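Local structure of BrkA translocator (Bordetella pertussis, 3QQ2) at residues E30-S35 / Q44-L49; T108-G113 / A138-E143; Q117-A122 / A131-S136; W165-K170 / D183-T188. The protein forms the outer-membrane barrel through which the passenger domain of the autotransporter BrkA, an inhibitor of the classical complement pathway, reaches the bacterial surface. The protein carries 1 engineered substitution. All blocks are in the same frame, centred on the assembly; numbering follows the deposited sequence.

Interaction 1 of 4, residues E30-S35 / Q44-L49; sequences ERQQIS and QTVSGL
Four main-chain hydrogen bonds tie strand segment 30-35 to its antiparallel partner 44-49, two at the Glu30-Val46 pair and two at Gln32-Gln44. Glu30 N reaches Val46 O at 2.8 Å, in the plane of the carbonyl, and Gln32 N meets Gln44 O almost along its C=O axis. The return bond from Gln44 N to Gln32 O is the most bent, at 138°.

Polar side chains meet on both faces. On the face of Gln32 and Gln44 the two chains run alongside each other with their amide planes 77° apart, and Gln32 OE1 lies 3.6 Å from Gln44 NE2. On the face of Arg31 and Thr45 the arginine is extended as far as NE, which carries the edge of its guanidinium to the threonine: NH2 is 2.7 Å from Thr45 OG1. A long, weak ion pair joins Arg31 NH1 to Asp43.

A methyl also meets an amide: Val46 CG2, anti to its carbonyl carbon, lies 3.4 Å from Gln32 NE2; a beta-branched residue suits an extended strand.

Beyond the pair, strand 271-282 borders 30-35, with Ser275 hydrogen-bonded to Glu30 OE1, while Thr45 bonds through its backbone to Asp76 of strand 62-78.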
loop_
_atom_site.group_PDB
_atom_site.type_symbol
_atom_site.label_atom_id
_atom_site.label_comp_id
_atom_site.label_asym_id
_atom_site.label_seq_id
_atom_site.Cartn_x
_atom_site.Cartn_y
_atom_site.Cartn_z
ATOM N N GLU A 30 -18.464 -16.538 -13.741
ATOM C CA GLU A 30 -19.526 -16.002 -12.908
ATOM C C GLU A 30 -19.317 -14.530 -12.661
ATOM O O GLU A 30 -18.245 -14.155 -12.211
ATOM C CB GLU A 30 -19.521 -16.753 -11.584
ATOM C CG GLU A 30 -20.367 -16.152 -10.519
ATOM C CD GLU A 30 -20.623 -17.120 -9.395
ATOM O OE1 GLU A 30 -21.421 -18.073 -9.597
ATOM O OE2 GLU A 30 -20.032 -16.917 -8.303
ATOM N N ARG A 31 -20.314 -13.693 -12.942
ATOM C CA ARG A 31 -20.185 -12.264 -12.613
ATOM C C ARG A 31 -20.784 -11.885 -11.272
ATOM O O ARG A 31 -21.993 -12.000 -11.056
ATOM C CB ARG A 31 -20.726 -11.331 -13.700
ATOM C CG ARG A 31 -20.338 -9.874 -13.439
ATOM C CD ARG A 31 -20.850 -8.934 -14.517
ATOM N NE ARG A 31 -20.434 -7.556 -14.284
ATOM C CZ ARG A 31 -19.171 -7.139 -14.357
ATOM N NH1 ARG A 31 -18.867 -5.863 -14.126
ATOM N NH2 ARG A 31 -18.198 -7.997 -14.651
ATOM N N GLN A 32 -19.935 -11.387 -10.384
ATOM C CA GLN A 32 -20.416 -10.911 -9.103
ATOM C C GLN A 32 -20.499 -9.409 -9.109
ATOM O O GLN A 32 -19.589 -8.738 -9.592
ATOM C CB GLN A 32 -19.540 -11.437 -7.975
ATOM C CG GLN A 32 -19.744 -12.938 -7.798
ATOM C CD GLN A 32 -18.594 -13.657 -7.127
ATOM O OE1 GLN A 32 -18.295 -13.433 -5.944
ATOM N NE2 GLN A 32 -17.963 -14.564 -7.870
ATOM N N GLN A 33 -21.638 -8.899 -8.639
ATOM C CA GLN A 33 -21.808 -7.492 -8.288
ATOM C C GLN A 33 -21.919 -7.451 -6.779
ATOM O O GLN A 33 -23.002 -7.634 -6.223
ATOM C CB GLN A 33 -23.085 -6.906 -8.878
ATOM C CG GLN A 33 -23.188 -6.934 -10.380
ATOM C CD GLN A 33 -24.565 -6.525 -10.865
ATOM O OE1 GLN A 33 -25.589 -7.096 -10.468
ATOM N NE2 GLN A 33 -24.596 -5.529 -11.733
ATOM N N ILE A 34 -20.786 -7.260 -6.115
ATOM C CA ILE A 34 -20.774 -7.128 -4.666
ATOM C C ILE A 34 -20.812 -5.642 -4.297
ATOM O O ILE A 34 -20.150 -4.806 -4.915
ATOM C CB ILE A 34 -19.670 -8.018 -3.986
ATOM C CG1 ILE A 34 -18.841 -7.257 -2.944
ATOM C CG2 ILE A 34 -18.787 -8.693 -5.029
ATOM C CD1 ILE A 34 -19.456 -7.275 -1.535
ATOM N N SER A 35 -21.639 -5.341 -3.301
ATOM C CA SER A 35 -22.148 -3.999 -3.066
ATOM C C SER A 35 -21.720 -3.473 -1.724
ATOM O O SER A 35 -21.365 -4.261 -0.835
ATOM C CB SER A 35 -23.663 -4.013 -3.134
ATOM O OG SER A 35 -24.123 -2.783 -3.636
ATOM N N GLN A 44 -16.809 -8.114 -9.986
ATOM C CA GLN A 44 -15.785 -8.925 -10.572
ATOM C C GLN A 44 -16.351 -10.016 -11.442
ATOM O O GLN A 44 -17.461 -10.510 -11.214
ATOM C CB GLN A 44 -14.893 -9.517 -9.496
ATOM C CG GLN A 44 -15.629 -10.410 -8.524
ATOM C CD GLN A 44 -14.766 -10.917 -7.394
ATOM O OE1 GLN A 44 -13.794 -10.265 -6.993
ATOM N NE2 GLN A 44 -15.134 -12.081 -6.848
ATOM N N THR A 45 -15.573 -10.371 -12.457
ATOM C CA THR A 45 -15.840 -11.538 -13.272
ATOM C C THR A 45 -14.797 -12.581 -12.945
ATOM O O THR A 45 -13.612 -12.348 -13.167
ATOM C CB THR A 45 -15.770 -11.223 -14.763
ATOM O OG1 THR A 45 -16.673 -10.161 -15.068
ATOM C CG2 THR A 45 -16.172 -12.427 -15.557
ATOM N N VAL A 46 -15.256 -13.720 -12.419
ATOM C CA VAL A 46 -14.421 -14.878 -12.092
ATOM C C VAL A 46 -14.561 -15.959 -13.164
ATOM O O VAL A 46 -15.664 -16.507 -13.330
ATOM C CB VAL A 46 -14.890 -15.517 -10.799
ATOM C CG1 VAL A 46 -13.813 -16.399 -10.250
ATOM C CG2 VAL A 46 -15.227 -14.465 -9.813
ATOM N N SER A 47 -13.468 -16.287 -13.867
ATOM C CA SER A 47 -13.500 -17.345 -14.890
ATOM C C SER A 47 -12.530 -18.454 -14.589
ATOM O O SER A 47 -11.471 -18.183 -14.071
ATOM C CB SER A 47 -13.187 -16.777 -16.263
ATOM O OG SER A 47 -14.382 -16.353 -16.915
ATOM N N GLY A 48 -12.869 -19.703 -14.906
ATOM C CA GLY A 48 -11.911 -20.800 -14.702
ATOM C C GLY A 48 -11.930 -22.015 -15.623
ATOM O O GLY A 48 -12.850 -22.201 -16.431
ATOM N N LEU A 49 -10.910 -22.861 -15.477
ATOM C CA LEU A 49 -10.828 -24.113 -16.209
ATOM C C LEU A 49 -10.183 -25.173 -15.334
ATOM O O LEU A 49 -9.041 -25.031 -14.945
ATOM C CB LEU A 49 -10.009 -23.895 -17.463
ATOM C CG LEU A 49 -9.949 -24.958 -18.565
ATOM C CD1 LEU A 49 -8.788 -25.955 -18.353
ATOM C CD2 LEU A 49 -11.277 -25.692 -18.754
#

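Interaction 2 of 4, residues T108-G113 / A138-E143; sequences TVLRLG and AAWSLE
Thr108 turns OG1 anti to its backbone N (chi1 -179°), which brings the hydroxyl across to the facing strand. There it donates to Ser141 O at 3.2 Å from above the carbonyl plane, while Val109 N reaches the same oxygen in that plane, so one carbonyl is held by two donors. Trp140 also has CG anti to N, chi1 168°, and its indole crosses Thr108 obliquely. NE1 comes within 3.3 Å of Thr108 OG1, but the angle is too poor for a hydrogen bond. Leu110 CG lies at the edge of the indole, 4.3 Å from Trp140 CD1. Leu142 sends CD2 to within 3.7 Å of Thr108 CB, and Leu112 CD1 packs 4.0 Å from Ala138 CB.

The other face differs. Ser141 holds OG in the crowded position between N and carbonyl carbon (chi1 69°), 3.5 Å from Val109 CG2, and small Ala139 sits beside Arg111. The extended Arg111 forms a salt bridge with Glu50 of strand 42-57, so it links non-neighbouring strands, probably on the inner side of the barrel.

Apolar Leu110, Leu112 and Trp140 on the surface, with Ser141 and the charged Arg111 on the opposite face, are characteristic of a transmembrane beta-barrel wall.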
loop_
_atom_site.group_PDB
_atom_site.type_symbol
_atom_site.label_atom_id
_atom_site.label_comp_id
_atom_site.label_asym_id
_atom_site.label_seq_id
_atom_site.Cartn_x
_atom_site.Cartn_y
_atom_site.Cartn_z
ATOM N N THR A 108 -15.470 -34.765 -1.249
ATOM C CA THR A 108 -14.568 -33.844 -0.600
ATOM C C THR A 108 -13.449 -33.526 -1.573
ATOM O O THR A 108 -13.039 -34.391 -2.334
ATOM C CB THR A 108 -13.983 -34.425 0.664
ATOM O OG1 THR A 108 -13.130 -33.444 1.250
ATOM C CG2 THR A 108 -13.179 -35.715 0.377
ATOM N N VAL A 109 -12.977 -32.282 -1.575
ATOM C CA VAL A 109 -11.973 -31.862 -2.549
ATOM C C VAL A 109 -11.057 -30.836 -1.921
ATOM O O VAL A 109 -11.515 -29.904 -1.255
ATOM C CB VAL A 109 -12.611 -31.335 -3.876
ATOM C CG1 VAL A 109 -13.965 -32.000 -4.144
ATOM C CG2 VAL A 109 -12.779 -29.855 -3.872
ATOM N N LEU A 110 -9.760 -31.030 -2.116
ATOM C CA LEU A 110 -8.739 -30.170 -1.533
ATOM C C LEU A 110 -8.057 -29.480 -2.668
ATOM O O LEU A 110 -7.592 -30.136 -3.603
ATOM C CB LEU A 110 -7.697 -31.011 -0.815
ATOM C CG LEU A 110 -7.134 -30.449 0.484
ATOM C CD1 LEU A 110 -5.887 -31.211 0.880
ATOM C CD2 LEU A 110 -6.859 -28.942 0.411
ATOM N N ARG A 111 -8.009 -28.156 -2.609
ATOM C CA ARG A 111 -7.318 -27.384 -3.649
ATOM C C ARG A 111 -6.221 -26.514 -3.084
ATOM O O ARG A 111 -6.377 -25.879 -2.050
ATOM C CB ARG A 111 -8.298 -26.550 -4.450
ATOM C CG ARG A 111 -9.191 -27.371 -5.345
ATOM C CD ARG A 111 -9.871 -26.466 -6.344
ATOM N NE ARG A 111 -10.955 -27.108 -7.074
ATOM C CZ ARG A 111 -12.093 -27.518 -6.526
ATOM N NH1 ARG A 111 -12.301 -27.376 -5.223
ATOM N NH2 ARG A 111 -13.026 -28.071 -7.284
ATOM N N LEU A 112 -5.093 -26.521 -3.762
ATOM C CA LEU A 112 -3.932 -25.750 -3.357
ATOM C C LEU A 112 -3.604 -24.870 -4.522
ATOM O O LEU A 112 -3.515 -25.344 -5.653
ATOM C CB LEU A 112 -2.770 -26.685 -3.104
ATOM C CG LEU A 112 -2.554 -27.152 -1.671
ATOM C CD1 LEU A 112 -3.846 -27.261 -0.850
ATOM C CD2 LEU A 112 -1.725 -28.451 -1.654
ATOM N N GLY A 113 -3.449 -23.579 -4.267
ATOM C CA GLY A 113 -3.302 -22.620 -5.358
ATOM C C GLY A 113 -2.261 -21.575 -5.070
ATOM O O GLY A 113 -1.910 -21.329 -3.920
ATOM N N ALA A 138 -5.737 -22.185 -0.245
ATOM C CA ALA A 138 -6.209 -23.528 -0.174
ATOM C C ALA A 138 -7.717 -23.443 -0.040
ATOM O O ALA A 138 -8.258 -22.468 0.491
ATOM C CB ALA A 138 -5.634 -24.188 1.013
ATOM N N ALA A 139 -8.409 -24.467 -0.502
ATOM C CA ALA A 139 -9.843 -24.520 -0.358
ATOM C C ALA A 139 -10.205 -25.960 -0.168
ATOM O O ALA A 139 -9.827 -26.818 -0.979
ATOM C CB ALA A 139 -10.489 -23.975 -1.585
ATOM N N TRP A 140 -10.902 -26.248 0.915
ATOM C CA TRP A 140 -11.328 -27.603 1.170
ATOM C C TRP A 140 -12.833 -27.583 1.270
ATOM O O TRP A 140 -13.406 -26.761 1.975
ATOM C CB TRP A 140 -10.687 -28.126 2.454
ATOM C CG TRP A 140 -11.258 -29.447 3.006
ATOM C CD1 TRP A 140 -10.790 -30.704 2.764
ATOM C CD2 TRP A 140 -12.372 -29.609 3.918
ATOM N NE1 TRP A 140 -11.525 -31.631 3.459
ATOM C CE2 TRP A 140 -12.503 -30.991 4.173
ATOM C CE3 TRP A 140 -13.279 -28.718 4.531
ATOM C CZ2 TRP A 140 -13.502 -31.513 5.021
ATOM C CZ3 TRP A 140 -14.277 -29.241 5.375
ATOM C CH2 TRP A 140 -14.374 -30.627 5.609
ATOM N N SER A 141 -13.497 -28.475 0.560
ATOM C CA SER A 141 -14.938 -28.499 0.647
ATOM C C SER A 141 -15.413 -29.906 0.797
ATOM O O SER A 141 -14.753 -30.864 0.395
ATOM C CB SER A 141 -15.559 -27.905 -0.593
ATOM O OG SER A 141 -15.318 -28.777 -1.677
ATOM N N LEU A 142 -16.584 -30.012 1.384
ATOM C CA LEU A 142 -17.184 -31.285 1.648
ATOM C C LEU A 142 -18.645 -31.104 1.333
ATOM O O LEU A 142 -19.271 -30.132 1.760
ATOM C CB LEU A 142 -16.970 -31.697 3.107
ATOM C CG LEU A 142 -17.437 -33.071 3.593
ATOM C CD1 LEU A 142 -18.902 -33.010 3.931
ATOM C CD2 LEU A 142 -17.125 -34.204 2.602
ATOM N N GLU A 143 -19.171 -32.051 0.572
ATOM C CA GLU A 143 -20.483 -31.934 0.008
ATOM C C GLU A 143 -21.136 -33.276 -0.032
ATOM O O GLU A 143 -20.488 -34.264 -0.328
ATOM C CB GLU A 143 -20.336 -31.418 -1.386
ATOM C CG GLU A 143 -21.568 -31.508 -2.183
ATOM C CD GLU A 143 -21.292 -31.122 -3.601
ATOM O OE1 GLU A 143 -21.761 -31.839 -4.511
ATOM O OE2 GLU A 143 -20.575 -30.114 -3.802
#

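Interaction 3 of 4, residues Q117-A122 / A131-S136; sequences QQYNIA and ADYRTS
The backbone bonding is most regular where Gln117 faces Tyr133. Gln117 N donates to Tyr133 O at 3.0 Å and almost straight, 174°, and Tyr133 N returns a bond to Gln117 O nearly along its C=O axis. Farther toward the hairpin tip the pairing loosens: Ala131 N still donates to Tyr119 O, but from well above the carbonyl plane.

The aromatic contact is a CH-pi interaction. Gln117 bends at chi2 and sets CG over one face of the Tyr133 ring, near its rim and 3.8 Å from the centroid; the amide continues beyond that rim, its plane only 8° from the ring plane. Tyr133 takes the crowded position with CG between backbone N and carbonyl carbon (chi1 55°), which swings the ring across toward segment 117-122, so that its OH comes 3.9 Å from Tyr119 CD2. A long glutamine suits this place, since its CG methylene can lie on a ring while the amide at its end reaches on to Thr135.

Among the remaining contacts, Gln117 OE1 lies 3.3 Å from Thr135 CB. Tyr119 CB packs 4.0 Å from Ala131 CB. On the other face Gln118 CG runs alongside the Asp132 carboxylate, 3.5 Å from OD1. The second subunit covers part of this hairpin: its Leu178 packs on Ala131 and Tyr133, its Ala174 on Tyr119, and Asp132 is hydrogen-bonded to it through its backbone.

The chemistry is thus divided by face. Tyrosine rings, alanine and a glutamine methylene make a largely apolar surface that still carries hydroxyl and amide groups, suited to covering by another chain, whereas Gln118 and Asp132 keep the opposite face polar.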
loop_
_atom_site.group_PDB
_atom_site.type_symbol
_atom_site.label_atom_id
_atom_site.label_comp_id
_atom_site.label_asym_id
_atom_site.label_seq_id
_atom_site.Cartn_x
_atom_site.Cartn_y
_atom_site.Cartn_z
ATOM N N GLN A 117 -1.600 -11.225 -8.365
ATOM C CA GLN A 117 -2.522 -10.126 -8.473
ATOM C C GLN A 117 -1.784 -8.875 -8.825
ATOM O O GLN A 117 -0.713 -8.629 -8.295
ATOM C CB GLN A 117 -3.291 -9.966 -7.172
ATOM C CG GLN A 117 -2.677 -10.738 -6.020
ATOM C CD GLN A 117 -3.703 -11.537 -5.224
ATOM O OE1 GLN A 117 -3.411 -12.657 -4.768
ATOM N NE2 GLN A 117 -4.918 -10.968 -5.047
ATOM N N GLN A 118 -2.337 -8.117 -9.759
ATOM C CA GLN A 118 -1.844 -6.788 -10.041
ATOM C C GLN A 118 -2.954 -5.821 -9.689
ATOM O O GLN A 118 -3.819 -5.565 -10.508
ATOM C CB GLN A 118 -1.491 -6.615 -11.517
ATOM C CG GLN A 118 -0.760 -7.767 -12.182
ATOM C CD GLN A 118 -1.118 -7.875 -13.674
ATOM O OE1 GLN A 118 -0.416 -8.539 -14.457
ATOM N NE2 GLN A 118 -2.223 -7.223 -14.073
ATOM N N TYR A 119 -2.948 -5.281 -8.479
ATOM C CA TYR A 119 -3.974 -4.306 -8.115
ATOM C C TYR A 119 -3.631 -2.935 -8.636
ATOM O O TYR A 119 -2.458 -2.608 -8.837
ATOM C CB TYR A 119 -4.234 -4.291 -6.606
ATOM C CG TYR A 119 -5.252 -5.338 -6.211
ATOM C CD1 TYR A 119 -6.574 -4.990 -5.934
ATOM C CD2 TYR A 119 -4.901 -6.694 -6.169
ATOM C CE1 TYR A 119 -7.514 -5.965 -5.599
ATOM C CE2 TYR A 119 -5.832 -7.677 -5.837
ATOM C CZ TYR A 119 -7.127 -7.307 -5.551
ATOM O OH TYR A 119 -8.024 -8.292 -5.230
ATOM N N ASN A 120 -4.657 -2.136 -8.878
ATOM C CA ASN A 120 -4.435 -0.782 -9.374
ATOM C C ASN A 120 -5.503 0.235 -8.969
ATOM O O ASN A 120 -6.536 0.331 -9.616
ATOM C CB ASN A 120 -4.290 -0.811 -10.885
ATOM C CG ASN A 120 -3.634 0.419 -11.399
ATOM O OD1 ASN A 120 -3.984 1.521 -10.993
ATOM N ND2 ASN A 120 -2.654 0.255 -12.283
ATOM N N ILE A 121 -5.251 1.009 -7.920
ATOM C CA ILE A 121 -6.314 1.829 -7.345
ATOM C C ILE A 121 -6.145 3.318 -7.634
ATOM O O ILE A 121 -5.182 3.733 -8.276
ATOM C CB ILE A 121 -6.461 1.593 -5.814
ATOM C CG1 ILE A 121 -6.447 0.096 -5.478
ATOM C CG2 ILE A 121 -7.743 2.232 -5.271
ATOM C CD1 ILE A 121 -7.566 -0.719 -6.125
ATOM N N ALA A 122 -7.124 4.101 -7.187
ATOM C CA ALA A 122 -7.071 5.563 -7.169
ATOM C C ALA A 122 -7.844 6.047 -5.938
ATOM O O ALA A 122 -8.783 5.379 -5.479
ATOM C CB ALA A 122 -7.647 6.157 -8.459
ATOM N N ALA A 131 -0.102 -2.151 -7.077
ATOM C CA ALA A 131 0.386 -3.334 -6.381
ATOM C C ALA A 131 0.553 -4.557 -7.280
ATOM O O ALA A 131 -0.144 -4.733 -8.280
ATOM C CB ALA A 131 -0.504 -3.666 -5.217
ATOM N N ASP A 132 1.472 -5.424 -6.885
ATOM C CA ASP A 132 1.842 -6.563 -7.687
ATOM C C ASP A 132 2.462 -7.629 -6.799
ATOM O O ASP A 132 3.569 -7.433 -6.307
ATOM C CB ASP A 132 2.877 -6.092 -8.683
ATOM C CG ASP A 132 2.515 -6.438 -10.077
ATOM O OD1 ASP A 132 2.219 -7.624 -10.308
ATOM O OD2 ASP A 132 2.521 -5.529 -10.938
ATOM N N TYR A 133 1.775 -8.751 -6.583
ATOM C CA TYR A 133 2.320 -9.792 -5.694
ATOM C C TYR A 133 1.721 -11.193 -5.846
ATOM O O TYR A 133 0.611 -11.350 -6.351
ATOM C CB TYR A 133 2.172 -9.358 -4.248
ATOM C CG TYR A 133 0.752 -9.025 -3.898
ATOM C CD1 TYR A 133 0.242 -7.760 -4.171
ATOM C CD2 TYR A 133 -0.089 -9.972 -3.305
ATOM C CE1 TYR A 133 -1.061 -7.435 -3.866
ATOM C CE2 TYR A 133 -1.393 -9.662 -3.003
ATOM C CZ TYR A 133 -1.872 -8.380 -3.286
ATOM O OH TYR A 133 -3.158 -8.006 -2.986
ATOM N N ARG A 134 2.470 -12.201 -5.382
ATOM C CA ARG A 134 2.009 -13.596 -5.335
ATOM C C ARG A 134 1.436 -13.898 -3.962
ATOM O O ARG A 134 1.809 -13.279 -2.975
ATOM C CB ARG A 134 3.127 -14.601 -5.680
ATOM C CG ARG A 134 3.742 -14.471 -7.100
ATOM C CD ARG A 134 4.537 -15.751 -7.579
ATOM N NE ARG A 134 3.742 -16.678 -8.414
ATOM C CZ ARG A 134 3.361 -17.920 -8.067
ATOM N NH1 ARG A 134 3.712 -18.424 -6.878
ATOM N NH2 ARG A 134 2.625 -18.669 -8.916
ATOM N N THR A 135 0.527 -14.866 -3.926
ATOM C CA THR A 135 -0.230 -15.240 -2.738
ATOM C C THR A 135 -0.561 -16.727 -2.802
ATOM O O THR A 135 -0.527 -17.329 -3.882
ATOM C CB THR A 135 -1.522 -14.435 -2.692
ATOM O OG1 THR A 135 -1.242 -13.168 -2.104
ATOM C CG2 THR A 135 -2.581 -15.128 -1.859
ATOM N N SER A 136 -0.897 -17.315 -1.655
ATOM C CA SER A 136 -1.256 -18.736 -1.601
ATOM C C SER A 136 -2.654 -18.985 -1.104
ATOM O O SER A 136 -3.105 -18.338 -0.169
ATOM C CB SER A 136 -0.276 -19.521 -0.730
ATOM O OG SER A 136 0.811 -19.967 -1.520
#

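Interaction 4 of 4, residues W165-K170 / D183-T188; sequences WRTSGK and DANTAT
Trp165 dominates the contact. Its CG occupies the crowded position between backbone N and carbonyl carbon (chi1 64°), which folds the indole back over the neighbouring strand, and Ala187 CB sits beneath one face, 3.8 Å from CZ2. A small methyl suits a residue lying under so large a ring. At the six-membered end, Asn185 ND2 lies 3.1 Å from Trp165 CZ3, with its amide plane turned 81° from the indole. The same nitrogen is 3.2 Å from Thr167 CG2, so the amide sits between tryptophan and threonine. On the other face Arg166 CG runs alongside Thr186, 3.3 Å from its CB.

Three main-chain bonds set these side chains in place: Trp165 and Ala187 exchange two, and Thr167 N donates to Asn185 O. Beyond them regular pairing stops. Ala184 is the centre of an inverse gamma turn, and its CB lies 3.3 Å from Gly169 N. Farther out, Trp165 rests on Ala139 of strand 130-149, and Ser168 OG bonds to Ser136 N. The second subunit is hydrogen-bonded to the backbone of Asp183, and its Asn176 packs on Asn185.

The arrangement is that of adjacent antiparallel barrel strands whose regular pairing gives way to an irregular 183-185 segment that connects strand 178-182 to strand 186-201.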
loop_
_atom_site.group_PDB
_atom_site.type_symbol
_atom_site.label_atom_id
_atom_site.label_comp_id
_atom_site.label_asym_id
_atom_site.label_seq_id
_atom_site.Cartn_x
_atom_site.Cartn_y
_atom_site.Cartn_z
ATOM N N TRP A 165 -11.833 -22.120 3.182
ATOM C CA TRP A 165 -10.646 -21.730 2.449
ATOM C C TRP A 165 -9.841 -20.611 3.080
ATOM O O TRP A 165 -10.405 -19.759 3.776
ATOM C CB TRP A 165 -10.991 -21.392 1.014
ATOM C CG TRP A 165 -11.856 -20.256 0.868
ATOM C CD1 TRP A 165 -13.195 -20.279 0.779
ATOM C CD2 TRP A 165 -11.458 -18.890 0.765
ATOM N NE1 TRP A 165 -13.682 -19.006 0.634
ATOM C CE2 TRP A 165 -12.631 -18.130 0.617
ATOM C CE3 TRP A 165 -10.220 -18.229 0.800
ATOM C CZ2 TRP A 165 -12.614 -16.732 0.502
ATOM C CZ3 TRP A 165 -10.199 -16.834 0.677
ATOM C CH2 TRP A 165 -11.389 -16.105 0.531
ATOM N N ARG A 166 -8.525 -20.633 2.830
ATOM C CA ARG A 166 -7.642 -19.581 3.288
ATOM C C ARG A 166 -6.821 -18.991 2.178
ATOM O O ARG A 166 -6.338 -19.677 1.300
ATOM C CB ARG A 166 -6.728 -20.001 4.443
ATOM C CG ARG A 166 -6.414 -18.763 5.348
ATOM C CD ARG A 166 -5.010 -18.693 5.985
ATOM N NE ARG A 166 -4.964 -19.244 7.343
ATOM C CZ ARG A 166 -4.402 -20.412 7.677
ATOM N NH1 ARG A 166 -3.814 -21.186 6.761
ATOM N NH2 ARG A 166 -4.414 -20.805 8.944
ATOM N N THR A 167 -6.657 -17.689 2.259
ATOM C CA THR A 167 -5.779 -16.936 1.408
ATOM C C THR A 167 -4.637 -16.474 2.303
ATOM O O THR A 167 -4.839 -16.307 3.512
ATOM C CB THR A 167 -6.582 -15.779 0.799
ATOM O OG1 THR A 167 -6.591 -15.926 -0.622
ATOM C CG2 THR A 167 -6.063 -14.380 1.215
ATOM N N SER A 168 -3.444 -16.305 1.729
ATOM C CA SER A 168 -2.257 -15.890 2.497
ATOM C C SER A 168 -2.110 -14.385 2.470
ATOM O O SER A 168 -2.657 -13.732 1.578
ATOM C CB SER A 168 -0.982 -16.552 1.968
ATOM O OG SER A 168 -0.582 -16.014 0.717
ATOM N N GLY A 169 -1.384 -13.841 3.445
ATOM C CA GLY A 169 -1.156 -12.403 3.532
ATOM C C GLY A 169 0.232 -12.001 3.080
ATOM O O GLY A 169 1.058 -12.860 2.773
ATOM N N LYS A 170 0.468 -10.689 3.022
ATOM C CA LYS A 170 1.785 -10.073 2.758
ATOM C C LYS A 170 1.720 -8.647 3.272
ATOM O O LYS A 170 0.668 -8.021 3.218
ATOM C CB LYS A 170 2.125 -10.042 1.261
ATOM C CG LYS A 170 3.013 -11.180 0.781
ATOM C CD LYS A 170 3.403 -11.031 -0.692
ATOM C CE LYS A 170 4.379 -12.144 -1.146
ATOM N NZ LYS A 170 4.778 -12.068 -2.609
ATOM N N ASP A 183 -4.242 -8.577 3.486
ATOM C CA ASP A 183 -4.732 -9.378 4.576
ATOM C C ASP A 183 -4.942 -10.825 4.196
ATOM O O ASP A 183 -5.544 -11.124 3.164
ATOM C CB ASP A 183 -6.016 -8.783 5.128
ATOM C CG ASP A 183 -5.781 -7.986 6.374
ATOM O OD1 ASP A 183 -6.695 -7.232 6.758
ATOM O OD2 ASP A 183 -4.690 -8.108 6.979
ATOM N N ALA A 184 -4.430 -11.716 5.042
ATOM C CA ALA A 184 -4.771 -13.134 4.978
ATOM C C ALA A 184 -6.181 -13.354 5.544
ATOM O O ALA A 184 -6.355 -13.666 6.731
ATOM C CB ALA A 184 -3.747 -13.982 5.731
ATOM N N ASN A 185 -7.187 -13.170 4.696
ATOM C CA ASN A 185 -8.534 -13.601 5.037
ATOM C C ASN A 185 -8.675 -15.133 4.967
ATOM O O ASN A 185 -7.941 -15.791 4.252
ATOM C CB ASN A 185 -9.546 -12.912 4.129
ATOM C CG ASN A 185 -9.211 -13.076 2.653
ATOM O OD1 ASN A 185 -9.058 -12.082 1.932
ATOM N ND2 ASN A 185 -9.088 -14.329 2.195
ATOM N N THR A 186 -9.629 -15.669 5.721
ATOM C CA THR A 186 -9.841 -17.105 5.912
ATOM C C THR A 186 -11.346 -17.330 6.129
ATOM O O THR A 186 -11.894 -16.868 7.126
ATOM C CB THR A 186 -9.001 -17.641 7.118
ATOM O OG1 THR A 186 -9.549 -18.864 7.611
ATOM C CG2 THR A 186 -8.972 -16.650 8.262
ATOM N N ALA A 187 -12.007 -18.035 5.204
ATOM C CA ALA A 187 -13.498 -18.044 5.132
ATOM C C ALA A 187 -14.251 -19.392 5.054
ATOM O O ALA A 187 -13.967 -20.224 4.188
ATOM C CB ALA A 187 -13.970 -17.128 3.982
ATOM N N THR A 188 -15.245 -19.559 5.929
ATOM C CA THR A 188 -16.229 -20.656 5.848
ATOM C C THR A 188 -17.467 -20.346 4.973
ATOM O O THR A 188 -17.931 -19.213 4.931
ATOM C CB THR A 188 -16.676 -21.102 7.259
ATOM O OG1 THR A 188 -15.705 -22.013 7.789
ATOM C CG2 THR A 188 -18.027 -21.800 7.225
#

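Overall arrangement
All four contacts join neighbouring antiparallel strands of the autotransporter beta-domain. Interaction 1 comes first along the chain, on strands 21-34 and 42-57. Interactions 2 and 3 share strands 104-120 and 130-149, with interaction 3 nearer the hairpin tip and centres 24 Å apart. Interaction 4 follows on the next strand, 154-173, and its partner 186-201. It touches both: Ala138 O lies 3.0 Å from Arg166 N, and Ser136 N lies 2.7 Å from Ser168 OG. Interaction 1 stands 17 to 19 Å from the others, centre to centre, without touching them. Together they sample a barrel wall whose strands continue, at interactions 3 and 4, into contact with the second subunit.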